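Local coordinates for glycerol-3-phosphate dehydrogenase [NAD(+)] 1 (Saccharomyces cerevisiae, PDB 4FGW), which catalyses the NAD-dependent interconversion of sn-glycerol 3-phosphate and dihydroxyacetone phosphate, and so drives glycerol production and accumulation under hyperosmotic stress, at residues A[44-48]-A[183-189]; A[51-56]-A[220-226]. All blocks are in the same frame, centred on the assembly; numbering follows the deposited sequence.

Contact 1 of 2, residues A[44-48]-A[183-189]; sequences NWGTT and NIATEVA
Residues 44-48 form the first turn of helix 44-59, and residues 183-189 run from an extended pair, Asn183 and Ile184, into the short helix 185-189, with Ile184 as N-cap residue. The two helical axes run nearly parallel, 20° apart, and approach to 9.0 Å; Trp45 pairs with Ala185 (CA to CA 4.8 Å) and Thr48 with Ala189 (5.4 Å). Ala185, whose CA-CB bond points at the other helix, is small enough for this close approach: its CB lies 3.6 Å from Asn44 C. Trp45, chi1 t, swings its indole across the start of helix 185-189, placing CE3 3.7 Å from Ala185 CB, CZ3 3.9 Å from Val188 CG2 and CZ2 3.3 Å from Asn183 OD1. Thr48, chi1 m, turns OG1 back to Asn44 O (2.7 Å), while its CG2 packs 3.3 Å from Ala185 O and 3.7 Å from Val188 CB. No hydrogen bond joins the segments; the contact is van der Waals packing. Gly46 is the last glycine of a Rossmann-type GxGxxG sequence, and Asn44, Trp45, Gly46 and Ala185 are, by similarity, NAD(+)-binding residues, so the packing probably helps to shape the cofactor site. Asn183 ND2 bonds Glu195 O on strand 194-199, Phe227 of strand 227-232 touches Trp45 and Val188, and Trp260 of the second subunit packs on Glu187.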
loop_
_atom_site.group_PDB
_atom_site.type_symbol
_atom_site.label_atom_id
_atom_site.label_comp_id
_atom_site.label_asym_id
_atom_site.label_seq_id
_atom_site.Cartn_x
_atom_site.Cartn_y
_atom_site.Cartn_z
ATOM N N ASN A 44 -13.596 22.423 9.096
ATOM C CA ASN A 44 -12.351 22.103 8.390
ATOM C C ASN A 44 -12.545 21.673 6.951
ATOM O O ASN A 44 -12.231 22.354 6.009
ATOM C CB ASN A 44 -11.727 20.911 9.099
ATOM C CG ASN A 44 -10.384 21.197 9.620
ATOM O OD1 ASN A 44 -9.872 20.494 10.463
ATOM N ND2 ASN A 44 -9.798 22.246 9.137
ATOM N N TRP A 45 -13.063 20.473 6.842
ATOM C CA TRP A 45 -13.332 19.773 5.603
ATOM C C TRP A 45 -14.448 20.419 4.797
ATOM O O TRP A 45 -14.346 20.491 3.572
ATOM C CB TRP A 45 -13.581 18.281 5.902
ATOM C CG TRP A 45 -13.444 17.315 4.750
ATOM C CD1 TRP A 45 -14.124 16.141 4.599
ATOM C CD2 TRP A 45 -12.524 17.387 3.647
ATOM N NE1 TRP A 45 -13.700 15.489 3.463
ATOM C CE2 TRP A 45 -12.720 16.229 2.861
ATOM C CE3 TRP A 45 -11.568 18.329 3.230
ATOM C CZ2 TRP A 45 -11.997 15.988 1.690
ATOM C CZ3 TRP A 45 -10.831 18.077 2.084
ATOM C CH2 TRP A 45 -11.039 16.912 1.335
ATOM N N GLY A 46 -15.468 20.918 5.493
ATOM C CA GLY A 46 -16.615 21.603 4.910
ATOM C C GLY A 46 -16.254 22.842 4.116
ATOM O O GLY A 46 -16.710 22.989 2.978
ATOM N N THR A 47 -15.428 23.738 4.710
ATOM C CA THR A 47 -14.973 24.985 4.075
ATOM C C THR A 47 -14.044 24.677 2.900
ATOM O O THR A 47 -14.143 25.318 1.852
ATOM C CB THR A 47 -14.312 25.921 5.101
ATOM O OG1 THR A 47 -15.131 25.998 6.259
ATOM C CG2 THR A 47 -14.065 27.318 4.559
ATOM N N THR A 48 -13.150 23.690 3.086
ATOM C CA THR A 48 -12.190 23.238 2.087
ATOM C C THR A 48 -12.915 22.682 0.855
ATOM O O THR A 48 -12.634 23.128 -0.256
ATOM C CB THR A 48 -11.191 22.252 2.716
ATOM O OG1 THR A 48 -10.599 22.850 3.871
ATOM C CG2 THR A 48 -10.106 21.838 1.750
ATOM N N ASN A 183 -6.370 12.196 2.164
ATOM C CA ASN A 183 -6.336 13.651 2.223
ATOM C C ASN A 183 -6.700 14.216 3.585
ATOM O O ASN A 183 -7.339 13.545 4.383
ATOM C CB ASN A 183 -7.195 14.292 1.094
ATOM C CG ASN A 183 -8.585 13.743 0.955
ATOM O OD1 ASN A 183 -9.431 13.872 1.838
ATOM N ND2 ASN A 183 -8.850 13.139 -0.171
ATOM N N ILE A 184 -6.253 15.447 3.844
ATOM C CA ILE A 184 -6.466 16.244 5.063
ATOM C C ILE A 184 -6.946 17.622 4.571
ATOM O O ILE A 184 -6.349 18.176 3.640
ATOM C CB ILE A 184 -5.137 16.360 5.891
ATOM C CG1 ILE A 184 -4.658 14.996 6.394
ATOM C CG2 ILE A 184 -5.299 17.297 7.065
ATOM C CD1 ILE A 184 -3.102 14.871 6.673
ATOM N N ALA A 185 -8.006 18.172 5.191
ATOM C CA ALA A 185 -8.577 19.479 4.860
ATOM C C ALA A 185 -7.518 20.579 4.733
ATOM O O ALA A 185 -7.501 21.292 3.734
ATOM C CB ALA A 185 -9.611 19.869 5.899
ATOM N N THR A 186 -6.614 20.668 5.727
ATOM C CA THR A 186 -5.503 21.623 5.830
ATOM C C THR A 186 -4.593 21.634 4.593
ATOM O O THR A 186 -4.226 22.707 4.122
ATOM C CB THR A 186 -4.785 21.398 7.176
ATOM O OG1 THR A 186 -5.632 21.920 8.206
ATOM C CG2 THR A 186 -3.411 22.060 7.257
ATOM N N GLU A 187 -4.255 20.452 4.067
ATOM C CA GLU A 187 -3.397 20.320 2.890
ATOM C C GLU A 187 -4.128 20.657 1.595
ATOM O O GLU A 187 -3.555 21.352 0.752
ATOM C CB GLU A 187 -2.739 18.932 2.827
ATOM C CG GLU A 187 -1.692 18.721 3.907
ATOM C CD GLU A 187 -0.651 17.685 3.543
ATOM O OE1 GLU A 187 0.506 18.080 3.263
ATOM O OE2 GLU A 187 -0.999 16.482 3.503
ATOM N N VAL A 188 -5.388 20.176 1.437
ATOM C CA VAL A 188 -6.222 20.457 0.254
ATOM C C VAL A 188 -6.454 21.978 0.146
ATOM O O VAL A 188 -6.352 22.525 -0.953
ATOM C CB VAL A 188 -7.568 19.658 0.218
ATOM C CG1 VAL A 188 -8.355 19.942 -1.063
ATOM C CG2 VAL A 188 -7.347 18.163 0.384
ATOM N N ALA A 189 -6.729 22.650 1.296
ATOM C CA ALA A 189 -6.951 24.103 1.388
ATOM C C ALA A 189 -5.703 24.876 0.970
ATOM O O ALA A 189 -5.810 25.823 0.202
ATOM C CB ALA A 189 -7.363 24.489 2.803
#

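Contact 2 of 2, residues A[51-56]-A[220-226]; sequences KVVAEN and ALFHRPY
One face of helical residues 51-56 lies against the end of helix 215-222 and the chain leaving it: residues 220-222 are helical, His223 is the first to depart from helical angles, and Arg224 is extended. The backbones come closest at Asn56 and Leu221, 5.7 Å between CA atoms. Asn56, chi1 m, is a knob pushed into the hollow at this helix end, where its ND2 donates to Leu221 O (2.7 Å) and His223 O (3.2 Å). Beside it Val53 fits between two larger side chains, CG1 3.8 Å from Leu221 CD1 and CG2 3.7 Å from Phe222 CE1, while Val52 CG1 presses to 3.3 Å from Phe222 O. The helix is the one that follows the first strand of the Rossmann-type domain, and the contact docks it on the connection into strand 227-232, at the far edge of the main sheet. Arg224, m at chi1, chi2 and chi3, curls over Val52, with CD 3.8 Å from Val52 O and Glu55 CB over one face of its guanidinium. Its NE forms a salt bridge with Glu55 OE1 (2.7 Å), an atom that also accepts from Tyr226 OH (2.6 Å). The CA-CB bond of Tyr226 points sideways, but with chi1 p its ring reaches the helix, so that OH lies 3.7 Å from Val52 CG2. Glu55 OE2 pairs with Lys51 NZ (2.8 Å), which also forms a salt bridge with Glu191.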
loop_
_atom_site.group_PDB
_atom_site.type_symbol
_atom_site.label_atom_id
_atom_site.label_comp_id
_atom_site.label_asym_id
_atom_site.label_seq_id
_atom_site.Cartn_x
_atom_site.Cartn_y
_atom_site.Cartn_z
ATOM N N LYS A 51 -14.613 25.406 -1.094
ATOM C CA LYS A 51 -13.629 26.209 -1.830
ATOM C C LYS A 51 -13.335 25.517 -3.173
ATOM O O LYS A 51 -13.292 26.187 -4.209
ATOM C CB LYS A 51 -12.342 26.373 -0.995
ATOM C CG LYS A 51 -11.219 27.152 -1.679
ATOM C CD LYS A 51 -9.939 27.111 -0.858
ATOM C CE LYS A 51 -8.780 27.808 -1.525
ATOM N NZ LYS A 51 -8.121 26.956 -2.547
ATOM N N VAL A 52 -13.155 24.174 -3.139
ATOM C CA VAL A 52 -12.909 23.289 -4.286
ATOM C C VAL A 52 -14.093 23.393 -5.280
ATOM O O VAL A 52 -13.882 23.595 -6.483
ATOM C CB VAL A 52 -12.668 21.835 -3.782
ATOM C CG1 VAL A 52 -12.815 20.798 -4.895
ATOM C CG2 VAL A 52 -11.309 21.706 -3.097
ATOM N N VAL A 53 -15.330 23.290 -4.751
ATOM C CA VAL A 53 -16.587 23.365 -5.497
ATOM C C VAL A 53 -16.809 24.771 -6.101
ATOM O O VAL A 53 -17.143 24.860 -7.285
ATOM C CB VAL A 53 -17.766 22.832 -4.639
ATOM C CG1 VAL A 53 -19.119 23.284 -5.172
ATOM C CG2 VAL A 53 -17.716 21.308 -4.534
ATOM N N ALA A 54 -16.563 25.854 -5.323
ATOM C CA ALA A 54 -16.702 27.241 -5.800
ATOM C C ALA A 54 -15.735 27.580 -6.939
ATOM O O ALA A 54 -16.098 28.336 -7.847
ATOM C CB ALA A 54 -16.543 28.230 -4.652
ATOM N N GLU A 55 -14.518 27.009 -6.893
ATOM C CA GLU A 55 -13.482 27.171 -7.915
ATOM C C GLU A 55 -13.941 26.548 -9.237
ATOM O O GLU A 55 -13.748 27.145 -10.299
ATOM C CB GLU A 55 -12.170 26.510 -7.456
ATOM C CG GLU A 55 -11.328 27.375 -6.531
ATOM C CD GLU A 55 -10.213 26.654 -5.796
ATOM O OE1 GLU A 55 -9.801 25.562 -6.246
ATOM O OE2 GLU A 55 -9.745 27.189 -4.766
ATOM N N ASN A 56 -14.563 25.353 -9.159
ATOM C CA ASN A 56 -15.068 24.618 -10.315
ATOM C C ASN A 56 -16.348 25.197 -10.907
ATOM O O ASN A 56 -16.522 25.127 -12.124
ATOM C CB ASN A 56 -15.197 23.130 -10.012
ATOM C CG ASN A 56 -13.872 22.418 -9.944
ATOM O OD1 ASN A 56 -12.955 22.665 -10.733
ATOM N ND2 ASN A 56 -13.754 21.487 -9.019
ATOM N N ALA A 220 -16.060 17.024 -12.932
ATOM C CA ALA A 220 -15.939 18.464 -13.142
ATOM C C ALA A 220 -16.148 19.255 -11.844
ATOM O O ALA A 220 -15.505 20.286 -11.662
ATOM C CB ALA A 220 -16.929 18.923 -14.205
ATOM N N LEU A 221 -17.030 18.765 -10.947
ATOM C CA LEU A 221 -17.357 19.416 -9.677
ATOM C C LEU A 221 -16.225 19.387 -8.651
ATOM O O LEU A 221 -16.013 20.379 -7.953
ATOM C CB LEU A 221 -18.651 18.814 -9.074
ATOM C CG LEU A 221 -19.230 19.456 -7.801
ATOM C CD1 LEU A 221 -19.639 20.900 -8.038
ATOM C CD2 LEU A 221 -20.408 18.664 -7.294
ATOM N N PHE A 222 -15.512 18.260 -8.549
ATOM C CA PHE A 222 -14.471 18.099 -7.541
ATOM C C PHE A 222 -13.024 18.157 -8.019
ATOM O O PHE A 222 -12.154 18.534 -7.228
ATOM C CB PHE A 222 -14.737 16.845 -6.693
ATOM C CG PHE A 222 -16.071 16.829 -5.981
ATOM C CD1 PHE A 222 -16.286 17.613 -4.850
ATOM C CD2 PHE A 222 -17.109 16.018 -6.431
ATOM C CE1 PHE A 222 -17.510 17.581 -4.183
ATOM C CE2 PHE A 222 -18.337 15.991 -5.764
ATOM C CZ PHE A 222 -18.529 16.777 -4.649
ATOM N N HIS A 223 -12.747 17.760 -9.282
ATOM C CA HIS A 223 -11.374 17.737 -9.803
ATOM C C HIS A 223 -10.712 19.108 -9.875
ATOM O O HIS A 223 -11.296 20.067 -10.391
ATOM C CB HIS A 223 -11.272 16.995 -11.145
ATOM C CG HIS A 223 -9.858 16.717 -11.565
ATOM N ND1 HIS A 223 -9.222 15.544 -11.216
ATOM C CD2 HIS A 223 -8.993 17.493 -12.259
ATOM C CE1 HIS A 223 -8.000 15.637 -11.718
ATOM N NE2 HIS A 223 -7.816 16.794 -12.346
ATOM N N ARG A 224 -9.483 19.184 -9.346
ATOM C CA ARG A 224 -8.637 20.382 -9.347
ATOM C C ARG A 224 -7.214 19.933 -9.721
ATOM O O ARG A 224 -6.902 18.762 -9.500
ATOM C CB ARG A 224 -8.620 21.062 -7.950
ATOM C CG ARG A 224 -9.971 21.536 -7.398
ATOM C CD ARG A 224 -10.675 22.602 -8.238
ATOM N NE ARG A 224 -9.936 23.864 -8.311
ATOM C CZ ARG A 224 -9.550 24.448 -9.440
ATOM N NH1 ARG A 224 -9.833 23.895 -10.613
ATOM N NH2 ARG A 224 -8.883 25.592 -9.406
ATOM N N PRO A 225 -6.322 20.813 -10.238
ATOM C CA PRO A 225 -4.944 20.363 -10.541
ATOM C C PRO A 225 -4.183 19.859 -9.301
ATOM O O PRO A 225 -3.358 18.948 -9.409
ATOM C CB PRO A 225 -4.288 21.606 -11.158
ATOM C CG PRO A 225 -5.442 22.462 -11.631
ATOM C CD PRO A 225 -6.506 22.236 -10.597
ATOM N N TYR A 226 -4.500 20.429 -8.120
ATOM C CA TYR A 226 -3.928 20.081 -6.816
ATOM C C TYR A 226 -4.768 19.014 -6.071
ATOM O O TYR A 226 -4.423 18.628 -4.955
ATOM C CB TYR A 226 -3.786 21.353 -5.948
ATOM C CG TYR A 226 -5.105 22.021 -5.599
ATOM C CD1 TYR A 226 -5.847 21.611 -4.493
ATOM C CD2 TYR A 226 -5.595 23.081 -6.358
ATOM C CE1 TYR A 226 -7.057 22.223 -4.166
ATOM C CE2 TYR A 226 -6.801 23.706 -6.036
ATOM C CZ TYR A 226 -7.528 23.274 -4.937
ATOM O OH TYR A 226 -8.719 23.881 -4.613
#

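Overall arrangement
From the N terminus, strand 35-40 leads into helix 44-59, which supplies the first segment of both contacts: its opening turn to contact 1 and a later part to contact 2. The chain then passes through most of the main sheet before 183-189, after strand 175-180, closes a loop of 134 intervening residues at contact 1. Strand 194-199 and helix 215-222 follow, and 220-226 closes the second, 163-residue loop just before strand 227-232. The segments alternate along the chain, so the loops cross. With centres 12 Å apart, the contacts meet directly, Val188 O lying 3.3 Å from Tyr226 CE1. Together they tie the first helix to the connections around the last strands of the sheet.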